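Local coordinates for protein cytochrome P450 (Rhodococcus erythropolis, PDB 3WEC) that hydroxylates the quinoline nitrogen of aurachin alkaloids as a heme-dependent cytochrome P450 monooxygenase, a step that confers antibiotic activity on them, at residues R32-L37 and I48-T53; E83-P86 and G90-I93; S126-V131 and L371-R376; M265-S270 and E389-K394. All blocks are in the same frame, centred on the assembly; numbering follows the deposited sequence.

Interaction 1: residues R32-L37 and I48-T53; sequences RLRTEL and IVADYT
Leu33 and Arg34, near the C-terminal end of helix 27-36, pack on Ala50 at the turn where strand 47-49 of the mixed sheet passes into helix 52-60. In P450 nomenclature these elements correspond to helix A, the second strand of sheet β1 and helix B. Ala50 is the pivot: its CA lies 5.7 Å from the CA of Arg34, and its methyl enters the angle between two helix side chains. On one flank the Leu33 CB methylene meets Ala50 CB at 3.9 Å; on the other, Arg34 CG stands 4.0 Å from that same CB. Arg34 touches with its aliphatic stem alone. Its chi1 (-62°) and extended chi2 (-163°) lay CD beside the Ala50 carbonyl, and the bend at chi3 (-61°) then turns the guanidinium toward Ser330, where NH1 bonds to OG. Ser330 OG is also hydrogen-bonded to Ala50 O, and this serine therefore bridges the two segments. Asp51 follows as N-cap of helix 52-60, with OD1 bonded to Ser54 OG. The most intimate approach across the contact is Arg34 CD to Ala50 O, 3.4 Å.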
loop_
_atom_site.group_PDB
_atom_site.type_symbol
_atom_site.label_atom_id
_atom_site.label_comp_id
_atom_site.label_asym_id
_atom_site.label_seq_id
_atom_site.Cartn_x
_atom_site.Cartn_y
_atom_site.Cartn_z
ATOM N N ARG A 32 -18.268 -8.510 13.584
ATOM C CA ARG A 32 -19.096 -7.818 14.589
ATOM C C ARG A 32 -19.543 -6.462 14.051
ATOM O O ARG A 32 -20.726 -6.180 14.028
ATOM C CB ARG A 32 -18.354 -7.622 15.929
ATOM C CG ARG A 32 -18.267 -8.830 16.858
ATOM C CD ARG A 32 -18.042 -8.372 18.291
ATOM N NE ARG A 32 -19.322 -8.065 18.931
ATOM C CZ ARG A 32 -19.501 -7.261 19.978
ATOM N NH1 ARG A 32 -18.473 -6.627 20.527
ATOM N NH2 ARG A 32 -20.720 -7.073 20.470
ATOM N N LEU A 33 -18.589 -5.645 13.601
ATOM C CA LEU A 33 -18.877 -4.346 12.968
ATOM C C LEU A 33 -19.943 -4.354 11.854
ATOM O O LEU A 33 -20.839 -3.519 11.861
ATOM C CB LEU A 33 -17.592 -3.697 12.430
ATOM C CG LEU A 33 -16.816 -2.819 13.415
ATOM C CD1 LEU A 33 -15.555 -2.256 12.766
ATOM C CD2 LEU A 33 -17.674 -1.696 13.976
ATOM N N ARG A 34 -19.822 -5.265 10.893
ATOM C CA ARG A 34 -20.774 -5.323 9.777
ATOM C C ARG A 34 -22.193 -5.760 10.197
ATOM O O ARG A 34 -23.172 -5.174 9.736
ATOM C CB ARG A 34 -20.234 -6.200 8.648
ATOM C CG ARG A 34 -18.937 -5.688 8.033
ATOM C CD ARG A 34 -18.678 -6.329 6.680
ATOM N NE ARG A 34 -18.545 -7.779 6.790
ATOM C CZ ARG A 34 -17.449 -8.394 7.213
ATOM N NH1 ARG A 34 -16.377 -7.703 7.565
ATOM N NH2 ARG A 34 -17.412 -9.708 7.266
ATOM N N THR A 35 -22.314 -6.770 11.067
ATOM C CA THR A 35 -23.646 -7.224 11.528
ATOM C C THR A 35 -24.321 -6.204 12.454
ATOM O O THR A 35 -25.550 -6.029 12.397
ATOM C CB THR A 35 -23.619 -8.601 12.248
ATOM O OG1 THR A 35 -22.843 -9.537 11.499
ATOM C CG2 THR A 35 -25.036 -9.171 12.422
ATOM N N GLU A 36 -23.528 -5.529 13.291
ATOM C CA GLU A 36 -24.075 -4.700 14.382
ATOM C C GLU A 36 -23.908 -3.178 14.232
ATOM O O GLU A 36 -24.866 -2.430 14.464
ATOM C CB GLU A 36 -23.497 -5.155 15.731
ATOM C CG GLU A 36 -23.795 -6.610 16.065
ATOM C CD GLU A 36 -22.757 -7.243 16.976
ATOM O OE1 GLU A 36 -22.220 -8.315 16.607
ATOM O OE2 GLU A 36 -22.489 -6.676 18.061
ATOM N N LEU A 37 -22.701 -2.741 13.838
ATOM C CA LEU A 37 -22.293 -1.327 13.866
ATOM C C LEU A 37 -21.496 -0.952 12.596
ATOM O O LEU A 37 -20.267 -0.767 12.643
ATOM C CB LEU A 37 -21.457 -1.081 15.128
ATOM C CG LEU A 37 -21.080 0.298 15.678
ATOM C CD1 LEU A 37 -22.261 1.017 16.329
ATOM C CD2 LEU A 37 -19.938 0.125 16.673
ATOM N N ILE A 48 -15.593 5.326 11.265
ATOM C CA ILE A 48 -15.120 4.013 10.801
ATOM C C ILE A 48 -16.215 3.382 9.968
ATOM O O ILE A 48 -17.356 3.346 10.390
ATOM C CB ILE A 48 -14.752 3.072 11.977
ATOM C CG1 ILE A 48 -13.898 3.792 13.034
ATOM C CG2 ILE A 48 -14.018 1.835 11.484
ATOM C CD1 ILE A 48 -12.525 4.282 12.577
ATOM N N VAL A 49 -15.880 2.894 8.781
ATOM C CA VAL A 49 -16.892 2.377 7.847
ATOM C C VAL A 49 -16.558 0.936 7.436
ATOM O O VAL A 49 -15.431 0.672 6.992
ATOM C CB VAL A 49 -17.003 3.270 6.587
ATOM C CG1 VAL A 49 -17.916 2.630 5.548
ATOM C CG2 VAL A 49 -17.518 4.653 6.948
ATOM N N ALA A 50 -17.534 0.019 7.573
ATOM C CA ALA A 50 -17.240 -1.424 7.522
ATOM C C ALA A 50 -17.867 -2.234 6.361
ATOM O O ALA A 50 -17.355 -3.300 5.990
ATOM C CB ALA A 50 -17.575 -2.071 8.873
ATOM N N ASP A 51 -18.970 -1.731 5.802
ATOM C CA ASP A 51 -19.696 -2.466 4.784
ATOM C C ASP A 51 -19.231 -2.161 3.378
ATOM O O ASP A 51 -19.053 -1.001 3.019
ATOM C CB ASP A 51 -21.213 -2.199 4.898
ATOM C CG ASP A 51 -21.560 -0.718 4.767
ATOM O OD1 ASP A 51 -22.419 -0.384 3.923
ATOM O OD2 ASP A 51 -20.970 0.104 5.514
ATOM N N TYR A 52 -19.079 -3.213 2.575
ATOM C CA TYR A 52 -18.784 -3.055 1.148
ATOM C C TYR A 52 -19.454 -1.832 0.513
ATOM O O TYR A 52 -18.766 -0.951 -0.003
ATOM C CB TYR A 52 -19.146 -4.302 0.313
ATOM C CG TYR A 52 -18.753 -4.159 -1.171
ATOM C CD1 TYR A 52 -17.401 -4.136 -1.555
ATOM C CD2 TYR A 52 -19.733 -4.037 -2.187
ATOM C CE1 TYR A 52 -17.025 -3.992 -2.889
ATOM C CE2 TYR A 52 -19.363 -3.895 -3.531
ATOM C CZ TYR A 52 -18.003 -3.880 -3.869
ATOM O OH TYR A 52 -17.608 -3.747 -5.173
ATOM N N THR A 53 -20.774 -1.758 0.553
ATOM C CA THR A 53 -21.442 -0.751 -0.284
ATOM C C THR A 53 -21.060 0.688 0.083
ATOM O O THR A 53 -20.702 1.460 -0.805
ATOM C CB THR A 53 -22.969 -0.941 -0.388
ATOM O OG1 THR A 53 -23.263 -2.327 -0.592
ATOM C CG2 THR A 53 -23.523 -0.144 -1.572
#

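Interaction 2: residues E83-P86 and G90-I93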
loop_
_atom_site.group_PDB
_atom_site.type_symbol
_atom_site.label_atom_id
_atom_site.label_comp_id
_atom_site.label_asym_id
_atom_site.label_seq_id
_atom_site.Cartn_x
_atom_site.Cartn_y
_atom_site.Cartn_z
ATOM N N GLU A 83 0.959 12.595 21.953
ATOM C CA GLU A 83 2.255 12.313 21.338
ATOM C C GLU A 83 2.441 13.054 19.998
ATOM O O GLU A 83 1.468 13.338 19.297
ATOM C CB GLU A 83 2.383 10.800 21.130
ATOM C CG GLU A 83 3.805 10.254 21.118
ATOM C CD GLU A 83 4.470 10.297 22.484
ATOM O OE1 GLU A 83 3.763 10.176 23.520
ATOM O OE2 GLU A 83 5.710 10.463 22.516
ATOM N N ASP A 84 3.684 13.369 19.648
ATOM C CA ASP A 84 3.990 14.050 18.381
ATOM C C ASP A 84 3.819 13.070 17.209
ATOM O O ASP A 84 4.137 11.907 17.352
ATOM C CB ASP A 84 5.444 14.536 18.381
ATOM C CG ASP A 84 5.657 15.895 19.060
ATOM O OD1 ASP A 84 4.745 16.499 19.689
ATOM O OD2 ASP A 84 6.803 16.377 18.939
ATOM N N MET A 85 3.318 13.550 16.068
ATOM C CA MET A 85 3.321 12.793 14.806
ATOM C C MET A 85 4.710 12.302 14.424
ATOM O O MET A 85 5.646 13.081 14.404
ATOM C CB MET A 85 2.796 13.653 13.638
ATOM C CG MET A 85 1.280 13.722 13.466
ATOM S SD MET A 85 0.459 12.130 13.238
ATOM C CE MET A 85 0.956 11.638 11.580
ATOM N N PRO A 86 4.839 11.004 14.092
ATOM C CA PRO A 86 6.020 10.412 13.456
ATOM C C PRO A 86 6.119 10.934 12.023
ATOM O O PRO A 86 5.128 11.468 11.521
ATOM C CB PRO A 86 5.686 8.917 13.453
ATOM C CG PRO A 86 4.201 8.873 13.423
ATOM C CD PRO A 86 3.776 9.997 14.296
ATOM N N GLY A 90 2.266 12.987 3.611
ATOM C CA GLY A 90 1.009 13.704 3.820
ATOM C C GLY A 90 0.867 14.545 5.094
ATOM O O GLY A 90 -0.141 15.241 5.278
ATOM N N LEU A 91 1.850 14.455 5.991
ATOM C CA LEU A 91 2.252 15.635 6.757
ATOM C C LEU A 91 2.936 16.451 5.666
ATOM O O LEU A 91 3.299 17.621 5.854
ATOM C CB LEU A 91 3.255 15.273 7.849
ATOM C CG LEU A 91 2.854 15.061 9.308
ATOM C CD1 LEU A 91 1.392 14.673 9.493
ATOM C CD2 LEU A 91 3.812 14.057 9.957
ATOM N N GLY A 92 3.082 15.803 4.510
ATOM C CA GLY A 92 3.693 16.387 3.327
ATOM C C GLY A 92 5.120 16.775 3.618
ATOM O O GLY A 92 5.737 16.257 4.543
ATOM N N ILE A 93 5.661 17.678 2.818
ATOM C CA ILE A 93 6.952 18.275 3.143
ATOM C C ILE A 93 6.783 19.797 3.249
ATOM O O ILE A 93 6.538 20.472 2.244
ATOM C CB ILE A 93 8.097 17.820 2.178
ATOM C CG1 ILE A 93 7.810 18.201 0.718
ATOM C CG2 ILE A 93 8.344 16.312 2.309
ATOM C CD1 ILE A 93 9.052 18.442 -0.110
#
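In the long loop that joins helix 73-81 to helix 107-121, the B'-C region of the P450 fold, Met85 and Leu91 close a turn of chain by apolar contact. Neither segment is regular helix or strand, and the backbones stay well apart, with the CA atoms of Met85 and Leu91 8.6 Å from each other, so side chains must span the gap. Leu91 does so with both of its methyls. CD1 lies mainly at the thioether end, 3.7 Å from Met85 CE and 4.1 Å from Met85 CG. CD2 lies mainly at the base of that residue, 3.8 Å from Met85 CB, though Met85 CE is near both methyls; it also comes within 3.3 Å of Pro86 O, a close methyl-to-carbonyl approach. Met85 receives the leucine in a hooked conformation: its chain is bent at chi2 (-58°) and again at chi3 (-71°), which folds CE back over the methyl pair instead of extending it. The chi2 of Leu91, 24°, is far from staggered, which suggests strain or an uncertain rotamer. Apolar neighbours complete the cluster. Phe74 of helix 73-81 touches both Met85 and Leu91, while Phe190 reaches Met85 and Pro86 from another loop. The Met85 side chain lies about 8 Å from the bound aurachin intermediate, near the pocket without lining it at contact distance. That position is consistent with the P450 B-C region, which varies among family members and carries substrate recognition site 1.

Interaction 3: residues S126-V131 and L371-R376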
loop_
_atom_site.group_PDB
_atom_site.type_symbol
_atom_site.label_atom_id
_atom_site.label_comp_id
_atom_site.label_asym_id
_atom_site.label_seq_id
_atom_site.Cartn_x
_atom_site.Cartn_y
_atom_site.Cartn_z
ATOM N N SER A 126 7.855 -3.910 -21.997
ATOM C CA SER A 126 9.287 -3.858 -22.250
ATOM C C SER A 126 10.125 -4.062 -20.978
ATOM O O SER A 126 11.233 -4.575 -21.051
ATOM C CB SER A 126 9.656 -2.550 -22.964
ATOM O OG SER A 126 10.791 -1.949 -22.368
ATOM N N MET A 127 9.601 -3.673 -19.821
ATOM C CA MET A 127 10.248 -3.767 -18.510
ATOM C C MET A 127 9.921 -5.083 -17.792
ATOM O O MET A 127 10.410 -5.335 -16.682
ATOM C CB MET A 127 9.737 -2.607 -17.647
ATOM C CG MET A 127 10.806 -1.823 -16.900
ATOM S SD MET A 127 12.016 -1.171 -18.054
ATOM C CE MET A 127 13.204 -0.460 -16.920
ATOM N N ASP A 128 9.039 -5.877 -18.398
ATOM C CA ASP A 128 8.546 -7.120 -17.825
ATOM C C ASP A 128 9.636 -8.124 -17.443
ATOM O O ASP A 128 9.519 -8.788 -16.400
ATOM C CB ASP A 128 7.572 -7.807 -18.784
ATOM C CG ASP A 128 6.840 -8.977 -18.131
ATOM O OD1 ASP A 128 6.692 -10.014 -18.788
ATOM O OD2 ASP A 128 6.417 -8.869 -16.962
ATOM N N ASP A 129 10.659 -8.251 -18.302
ATOM C CA ASP A 129 11.810 -9.148 -18.081
ATOM C C ASP A 129 12.489 -8.878 -16.741
ATOM O O ASP A 129 12.907 -9.797 -16.030
ATOM C CB ASP A 129 12.830 -9.042 -19.234
ATOM C CG ASP A 129 12.660 -10.135 -20.289
ATOM O OD1 ASP A 129 11.681 -10.905 -20.215
ATOM O OD2 ASP A 129 13.526 -10.251 -21.192
ATOM N N ILE A 130 12.577 -7.616 -16.368
ATOM C CA ILE A 130 13.250 -7.301 -15.130
ATOM C C ILE A 130 12.342 -7.535 -13.892
ATOM O O ILE A 130 12.847 -7.747 -12.778
ATOM C CB ILE A 130 13.899 -5.897 -15.179
ATOM C CG1 ILE A 130 13.050 -4.890 -14.441
ATOM C CG2 ILE A 130 14.247 -5.482 -16.620
ATOM C CD1 ILE A 130 13.407 -4.836 -12.973
ATOM N N VAL A 131 11.020 -7.528 -14.088
ATOM C CA VAL A 131 10.098 -7.884 -13.000
ATOM C C VAL A 131 10.220 -9.370 -12.700
ATOM O O VAL A 131 10.340 -9.772 -11.535
ATOM C CB VAL A 131 8.627 -7.558 -13.322
ATOM C CG1 VAL A 131 7.722 -8.064 -12.201
ATOM C CG2 VAL A 131 8.440 -6.053 -13.527
ATOM N N LEU A 371 3.241 -9.334 -8.341
ATOM C CA LEU A 371 2.647 -10.316 -7.479
ATOM C C LEU A 371 2.369 -11.582 -8.270
ATOM O O LEU A 371 2.571 -12.670 -7.749
ATOM C CB LEU A 371 1.365 -9.748 -6.823
ATOM C CG LEU A 371 1.620 -8.755 -5.668
ATOM C CD1 LEU A 371 0.327 -8.078 -5.224
ATOM C CD2 LEU A 371 2.310 -9.407 -4.488
ATOM N N GLN A 372 1.946 -11.418 -9.528
ATOM C CA GLN A 372 1.685 -12.533 -10.471
ATOM C C GLN A 372 2.904 -13.294 -10.881
ATOM O O GLN A 372 2.857 -14.533 -10.912
ATOM C CB GLN A 372 1.007 -12.044 -11.741
ATOM C CG GLN A 372 -0.396 -11.553 -11.454
ATOM C CD GLN A 372 -0.993 -10.824 -12.610
ATOM O OE1 GLN A 372 -0.363 -10.694 -13.664
ATOM N NE2 GLN A 372 -2.222 -10.354 -12.438
ATOM N N HIS A 373 3.976 -12.581 -11.228
ATOM C CA HIS A 373 5.258 -13.238 -11.523
ATOM C C HIS A 373 5.793 -13.919 -10.301
ATOM O O HIS A 373 6.463 -14.951 -10.410
ATOM C CB HIS A 373 6.319 -12.242 -11.973
ATOM C CG HIS A 373 6.159 -11.770 -13.371
ATOM N ND1 HIS A 373 6.383 -12.561 -14.424
ATOM C CD2 HIS A 373 5.826 -10.521 -13.872
ATOM C CE1 HIS A 373 6.181 -11.864 -15.556
ATOM N NE2 HIS A 373 5.839 -10.609 -15.208
ATOM N N PHE A 374 5.559 -13.317 -9.134
ATOM C CA PHE A 374 6.073 -13.919 -7.908
ATOM C C PHE A 374 5.373 -15.240 -7.627
ATOM O O PHE A 374 6.039 -16.218 -7.305
ATOM C CB PHE A 374 5.925 -13.004 -6.705
ATOM C CG PHE A 374 6.425 -13.616 -5.415
ATOM C CD1 PHE A 374 7.747 -13.482 -5.044
ATOM C CD2 PHE A 374 5.562 -14.301 -4.569
ATOM C CE1 PHE A 374 8.217 -14.029 -3.859
ATOM C CE2 PHE A 374 6.024 -14.824 -3.376
ATOM C CZ PHE A 374 7.353 -14.720 -3.035
ATOM N N LEU A 375 4.039 -15.244 -7.727
ATOM C CA LEU A 375 3.243 -16.420 -7.457
ATOM C C LEU A 375 3.558 -17.545 -8.500
ATOM O O LEU A 375 3.726 -18.706 -8.119
ATOM C CB LEU A 375 1.754 -16.052 -7.437
ATOM C CG LEU A 375 0.713 -16.913 -6.702
ATOM C CD1 LEU A 375 -0.613 -16.892 -7.443
ATOM C CD2 LEU A 375 1.150 -18.335 -6.420
ATOM N N ARG A 376 3.668 -17.164 -9.780
ATOM C CA ARG A 376 3.975 -18.069 -10.884
ATOM C C ARG A 376 5.310 -18.800 -10.684
ATOM O O ARG A 376 5.401 -20.004 -10.930
ATOM C CB ARG A 376 3.992 -17.361 -12.245
ATOM C CG ARG A 376 4.398 -18.319 -13.367
ATOM C CD ARG A 376 4.324 -17.758 -14.789
ATOM N NE ARG A 376 2.979 -17.316 -15.133
ATOM C CZ ARG A 376 2.553 -16.060 -15.017
ATOM N NH1 ARG A 376 3.369 -15.092 -14.593
ATOM N NH2 ARG A 376 1.307 -15.771 -15.345
#
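Asp128, on helix 128-141, reaches across to His373 of helix 364-381 and forms the one hydrogen bond between the segments. Its CB does not point directly at the second helix, but a chi1 of -170° swings the carboxylate out toward it. His373 NE2 donates to Asp128 OD2 at 2.5 Å, a short separation, but the N-H...O angle of 139° shows that the bond is bent. The oxygen is approached on its syn side. It sits at the imidazole edge, somewhat tilted from the ring plane, and the carboxylate and ring planes are turned 42° apart. Asp128 OD2 also lies 3.3 Å from His373 CE1. So close a carboxylate would be expected to stabilise a positively charged imidazole, although the coordinates cannot settle this. Further along the helix, Val131 addresses the same ring with a methyl: its CG1, anti to its own backbone N, comes 3.5 Å from His373 CD2, from an oblique direction. The ring is thereby held at two points, a polar one at NE2 and an apolar one at CD2. Leu132 and Ala135 of helix 128-141 also touch His373. Around this pair, Leu371 and Leu375 pack on both helix 240-271 and helix 286-296, and Phe374 touches Phe156 of helix 155-165. Helices 128-141, 155-165, 240-271 and 364-381 make up the four-helix core of the P450 fold, and this contact ties the first of them to the last.

Interaction 4: residues M265-S270 and E389-K394; sequences MLITFS and EPINYK
Ile267 and Ile391 share nearly the same first torsion (chi1 -58° and -63°), which sets CG1 beside the backbone N and CG2 anti to it in each, and the two branched side chains reach toward each other, tip to tip. The second torsion of Ile391, 143°, departs from a staggered value and brings its CD1 against the branched part of Ile267, between CG2 and CG1. There Ile391 CD1 meets Ile267 CG2 at 3.3 Å, tighter than ordinary van der Waals contact, and Ile267 CG1 at 3.7 Å. The backbones remain 8.6 Å apart at the CA atoms of Ile267 and Ile391, so these two side chains fill most of the distance. Tyr393 adds a lighter touch, its OH standing 4.0 Å from Ile267 CD1. Ile391 also covers part of this tyrosine: its CG2 lies over one ring face, 3.8 Å above the plane and offset toward the rim. Tyr393 additionally makes a cation-pi contact with Arg400. At the other end of the loop, Glu389 OE1 forms a salt bridge with Arg271 NE just after the helical segment, complementing the apolar centre with a charged tie. In the fold, the contact lays the loop between strands 384-387 and 407-410 along the C-terminal part of helix 240-271, the long P450 helix I. Ser270 OG bonds to Val387 N at the end of strand 384-387, while Met265 and Leu266 turn toward helix 364-381.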
loop_
_atom_site.group_PDB
_atom_site.type_symbol
_atom_site.label_atom_id
_atom_site.label_comp_id
_atom_site.label_asym_id
_atom_site.label_seq_id
_atom_site.Cartn_x
_atom_site.Cartn_y
_atom_site.Cartn_z
ATOM N N MET A 265 0.670 -13.345 1.411
ATOM C CA MET A 265 0.434 -14.395 0.404
ATOM C C MET A 265 0.967 -15.713 0.909
ATOM O O MET A 265 0.275 -16.744 0.887
ATOM C CB MET A 265 1.113 -14.059 -0.929
ATOM C CG MET A 265 0.826 -15.084 -2.012
ATOM S SD MET A 265 1.665 -14.691 -3.541
ATOM C CE MET A 265 0.552 -13.494 -4.247
ATOM N N LEU A 266 2.204 -15.652 1.385
ATOM C CA LEU A 266 2.898 -16.774 2.020
ATOM C C LEU A 266 2.110 -17.424 3.195
ATOM O O LEU A 266 1.798 -18.616 3.169
ATOM C CB LEU A 266 4.290 -16.292 2.449
ATOM C CG LEU A 266 5.516 -16.558 1.563
ATOM C CD1 LEU A 266 5.240 -17.277 0.226
ATOM C CD2 LEU A 266 6.389 -15.348 1.358
ATOM N N ILE A 267 1.763 -16.605 4.190
ATOM C CA ILE A 267 0.936 -17.013 5.329
ATOM C C ILE A 267 -0.347 -17.684 4.847
ATOM O O ILE A 267 -0.746 -18.679 5.392
ATOM C CB ILE A 267 0.572 -15.788 6.216
ATOM C CG1 ILE A 267 1.841 -15.076 6.717
ATOM C CG2 ILE A 267 -0.363 -16.177 7.367
ATOM C CD1 ILE A 267 1.638 -13.678 7.259
ATOM N N THR A 268 -0.995 -17.108 3.832
ATOM C CA THR A 268 -2.286 -17.634 3.328
ATOM C C THR A 268 -2.184 -18.987 2.586
ATOM O O THR A 268 -2.993 -19.886 2.802
ATOM C CB THR A 268 -2.982 -16.558 2.464
ATOM O OG1 THR A 268 -2.999 -15.328 3.173
ATOM C CG2 THR A 268 -4.416 -16.933 2.118
ATOM N N PHE A 269 -1.195 -19.161 1.723
ATOM C CA PHE A 269 -0.996 -20.498 1.132
ATOM C C PHE A 269 -0.465 -21.560 2.116
ATOM O O PHE A 269 -0.617 -22.754 1.873
ATOM C CB PHE A 269 -0.149 -20.423 -0.146
ATOM C CG PHE A 269 -0.872 -19.803 -1.316
ATOM C CD1 PHE A 269 -2.083 -20.321 -1.763
ATOM C CD2 PHE A 269 -0.341 -18.719 -1.980
ATOM C CE1 PHE A 269 -2.751 -19.758 -2.837
ATOM C CE2 PHE A 269 -1.009 -18.147 -3.057
ATOM C CZ PHE A 269 -2.210 -18.671 -3.489
ATOM N N SER A 270 0.129 -21.132 3.227
ATOM C CA SER A 270 0.544 -22.025 4.309
ATOM C C SER A 270 -0.707 -22.534 5.018
ATOM O O SER A 270 -0.856 -23.729 5.307
ATOM C CB SER A 270 1.438 -21.287 5.312
ATOM O OG SER A 270 1.975 -22.170 6.296
ATOM N N GLU A 389 3.856 -20.604 12.858
ATOM C CA GLU A 389 2.835 -19.877 13.618
ATOM C C GLU A 389 3.280 -19.836 15.098
ATOM O O GLU A 389 3.945 -20.780 15.558
ATOM C CB GLU A 389 1.482 -20.605 13.490
ATOM C CG GLU A 389 1.003 -20.899 12.063
ATOM C CD GLU A 389 0.257 -19.740 11.405
ATOM O OE1 GLU A 389 -0.218 -19.908 10.268
ATOM O OE2 GLU A 389 0.119 -18.662 12.006
ATOM N N PRO A 390 2.921 -18.760 15.855
ATOM C CA PRO A 390 2.111 -17.609 15.449
ATOM C C PRO A 390 2.910 -16.533 14.746
ATOM O O PRO A 390 4.139 -16.469 14.863
ATOM C CB PRO A 390 1.592 -17.056 16.771
ATOM C CG PRO A 390 2.656 -17.407 17.754
ATOM C CD PRO A 390 3.233 -18.721 17.302
ATOM N N ILE A 391 2.201 -15.667 14.040
ATOM C CA ILE A 391 2.846 -14.608 13.310
ATOM C C ILE A 391 2.828 -13.281 14.070
ATOM O O ILE A 391 1.782 -12.846 14.566
ATOM C CB ILE A 391 2.216 -14.463 11.911
ATOM C CG1 ILE A 391 2.462 -15.748 11.118
ATOM C CG2 ILE A 391 2.830 -13.285 11.183
ATOM C CD1 ILE A 391 1.307 -16.119 10.250
ATOM N N ASN A 392 4.007 -12.657 14.147
ATOM C CA ASN A 392 4.182 -11.297 14.624
ATOM C C ASN A 392 4.014 -10.299 13.478
ATOM O O ASN A 392 4.715 -10.374 12.473
ATOM C CB ASN A 392 5.575 -11.154 15.249
ATOM C CG ASN A 392 5.727 -11.985 16.515
ATOM O OD1 ASN A 392 4.883 -11.915 17.420
ATOM N ND2 ASN A 392 6.803 -12.769 16.593
ATOM N N TYR A 393 3.078 -9.374 13.655
ATOM C CA TYR A 393 2.755 -8.354 12.685
ATOM C C TYR A 393 3.448 -7.027 12.974
ATOM O O TYR A 393 3.680 -6.693 14.122
ATOM C CB TYR A 393 1.239 -8.172 12.628
ATOM C CG TYR A 393 0.589 -9.325 11.949
ATOM C CD1 TYR A 393 0.389 -9.302 10.570
ATOM C CD2 TYR A 393 0.176 -10.455 12.660
ATOM C CE1 TYR A 393 -0.196 -10.375 9.918
ATOM C CE2 TYR A 393 -0.421 -11.532 12.008
ATOM C CZ TYR A 393 -0.595 -11.482 10.627
ATOM O OH TYR A 393 -1.178 -12.516 9.918
ATOM N N LYS A 394 3.800 -6.300 11.912
ATOM C CA LYS A 394 4.383 -4.961 12.012
ATOM C C LYS A 394 3.459 -4.020 12.808
ATOM O O LYS A 394 2.238 -4.195 12.815
ATOM C CB LYS A 394 4.698 -4.393 10.620
ATOM C CG LYS A 394 6.088 -4.765 10.097
ATOM C CD LYS A 394 6.322 -4.443 8.617
ATOM C CE LYS A 394 7.844 -4.311 8.409
ATOM N NZ LYS A 394 8.343 -4.454 7.003
#

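Interactions 1 and 2 follow one another early in the chain, whereas the segments of interactions 3 and 4 alternate: 126-131, 265-270, 371-376, 389-394. These last two are the only pair that touch. Their centres are 23 Å apart, and Leu375 CG lies 4.0 Å from Met265 SD where helices 364-381 and 240-271 pack together. Interaction 1, at the mixed sheet, and interaction 2, in the substrate-side loop, have centres 29 Å apart; each lies across the chain's centre from interaction 3, at 36 and 34 Å respectively. Interaction 4 joins helix 240-271 of the helical core to the loop of sheet 384-387/407-410, its centre 25 Å from that of interaction 1 and 30 Å from that of interaction 2.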